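Local coordinates for HdaB,HdaA (Adhesin), HUS-associated diffuse adherence (Escherichia coli, PDB 5D55), which serves as the minor tip subunit of the chaperone-usher AAF/IV (Hda) pilus of enteroaggregative E. coli, here fused to a segment of the major subunit HdaA, at residues V30-G35 with I107-N112. Residues are numbered along the deposited sequence; the frame is centred on the assembly and turned at random.
Sequences VKLATG and IEVDGN
The carbonyl oxygen of I107 is gripped by two successive amides of the facing strand. L32 N donates the strong bond, 2.8 Å to I107 O and almost straight (170° at the hydrogen). A33 N adds a weak one, 3.5 Å to the same I107 O. This is a classic beta bulge: L32 and A33 share one partner, and the antiparallel register shifts by one residue between K31 and A33. L32 itself has a phi/psi of -105/-20°, far from an extended strand. Beyond the bulge, I107 N returns a bond to A33 O (3.0 Å), with the donor lying above the carbonyl plane. On the other side, V109 N donates to V30 O at 2.9 Å.

K31 and E108 form a non-hydrogen-bonded pair. Their side chains are extended beyond CG, lie side by side and point the same way. E108 OE2 reaches only the aliphatic part of K31, with K31 CG 3.9 Å away. K31 NZ stays 5.4 Å from E108 OE2, so any attraction is at a distance. At the bulge, L32 packs against V109. V109 CG2, anti to its own carbonyl carbon, lies near the branched end of L32, 3.8 Å from L32 CD2. A33 CB rests on I107 CG1 at 4.0 Å.

Both segments belong to the HdaB part of the fusion. The contact joins the neighbouring inner strands 31-38 and 102-109 of a six-stranded antiparallel sheet. Strand 13-18 flanks the first and strand 73-79 the second, where R77 forms a salt bridge with D110. L32, A33 and I107 meet F122 of strand 118-132 in the other sheet, packing the two sheets together in the apolar core.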
# COMPACT_ATOMS: atom_id res chain seq x y z
N VAL B 30 -31.55 1.91 3.89
CA VAL B 30 -31.60 1.75 5.36
C VAL B 30 -30.23 1.31 5.89
O VAL B 30 -29.65 0.34 5.39
CB VAL B 30 -32.72 0.76 5.80
CG1 VAL B 30 -32.54 0.33 7.25
CG2 VAL B 30 -34.09 1.40 5.60
N LYS B 31 -29.72 2.02 6.89
CA LYS B 31 -28.37 1.78 7.41
C LYS B 31 -28.37 0.61 8.39
O LYS B 31 -29.09 0.62 9.39
CB LYS B 31 -27.82 3.05 8.08
CG LYS B 31 -27.61 4.22 7.13
CD LYS B 31 -27.51 5.53 7.90
CE LYS B 31 -26.99 6.66 7.02
NZ LYS B 31 -26.91 7.94 7.82
N LEU B 32 -27.55 -0.39 8.08
CA LEU B 32 -27.44 -1.60 8.89
C LEU B 32 -26.16 -1.65 9.74
O LEU B 32 -26.09 -2.41 10.71
CB LEU B 32 -27.48 -2.85 8.01
CG LEU B 32 -28.67 -3.07 7.07
CD1 LEU B 32 -28.36 -4.25 6.20
CD2 LEU B 32 -29.96 -3.29 7.84
N ALA B 33 -25.17 -0.85 9.34
CA ALA B 33 -23.91 -0.68 10.08
C ALA B 33 -23.22 0.63 9.72
O ALA B 33 -23.40 1.15 8.62
CB ALA B 33 -22.97 -1.85 9.83
N THR B 34 -22.43 1.16 10.65
CA THR B 34 -21.70 2.42 10.46
C THR B 34 -20.21 2.14 10.47
O THR B 34 -19.69 1.54 11.42
CB THR B 34 -22.01 3.45 11.56
OG1 THR B 34 -23.43 3.63 11.67
CG2 THR B 34 -21.32 4.81 11.28
N GLY B 35 -19.53 2.56 9.41
CA GLY B 35 -18.12 2.29 9.27
C GLY B 35 -17.29 3.56 9.31
O GLY B 35 -17.81 4.66 9.13
N ILE B 107 -23.04 0.41 5.75
CA ILE B 107 -23.59 -0.72 5.04
C ILE B 107 -25.07 -0.41 4.97
O ILE B 107 -25.71 -0.13 6.00
CB ILE B 107 -23.37 -2.07 5.79
CG1 ILE B 107 -21.88 -2.36 6.06
CG2 ILE B 107 -24.07 -3.23 5.04
CD1 ILE B 107 -21.06 -2.67 4.80
N GLU B 108 -25.61 -0.40 3.76
CA GLU B 108 -27.02 -0.05 3.56
C GLU B 108 -27.75 -1.15 2.81
O GLU B 108 -27.14 -1.87 2.02
CB GLU B 108 -27.17 1.26 2.81
CG GLU B 108 -26.58 2.47 3.56
CD GLU B 108 -26.83 3.79 2.85
OE1 GLU B 108 -27.29 3.78 1.69
OE2 GLU B 108 -26.56 4.84 3.47
N VAL B 109 -29.06 -1.24 3.04
CA VAL B 109 -29.90 -2.16 2.29
C VAL B 109 -29.91 -1.71 0.83
O VAL B 109 -30.18 -0.54 0.53
CB VAL B 109 -31.34 -2.17 2.86
CG1 VAL B 109 -32.22 -3.08 2.05
CG2 VAL B 109 -31.31 -2.61 4.34
N ASP B 110 -29.63 -2.64 -0.07
CA ASP B 110 -29.54 -2.32 -1.50
C ASP B 110 -30.83 -2.78 -2.19
O ASP B 110 -30.97 -3.95 -2.54
CB ASP B 110 -28.29 -2.98 -2.09
CG ASP B 110 -28.02 -2.55 -3.54
OD1 ASP B 110 -28.64 -1.59 -4.03
OD2 ASP B 110 -27.17 -3.20 -4.19
N GLY B 111 -31.77 -1.85 -2.35
CA GLY B 111 -33.09 -2.15 -2.92
C GLY B 111 -34.10 -2.57 -1.86
O GLY B 111 -33.76 -3.29 -0.91
N ASN B 112 -35.35 -2.11 -2.01
CA ASN B 112 -36.43 -2.50 -1.09
C ASN B 112 -36.48 -4.02 -0.88
O ASN B 112 -36.51 -4.78 -1.85
CB ASN B 112 -37.78 -2.02 -1.62
CG ASN B 112 -38.00 -0.52 -1.47
OD1 ASN B 112 -37.11 0.24 -1.07
ND2 ASN B 112 -39.20 -0.08 -1.83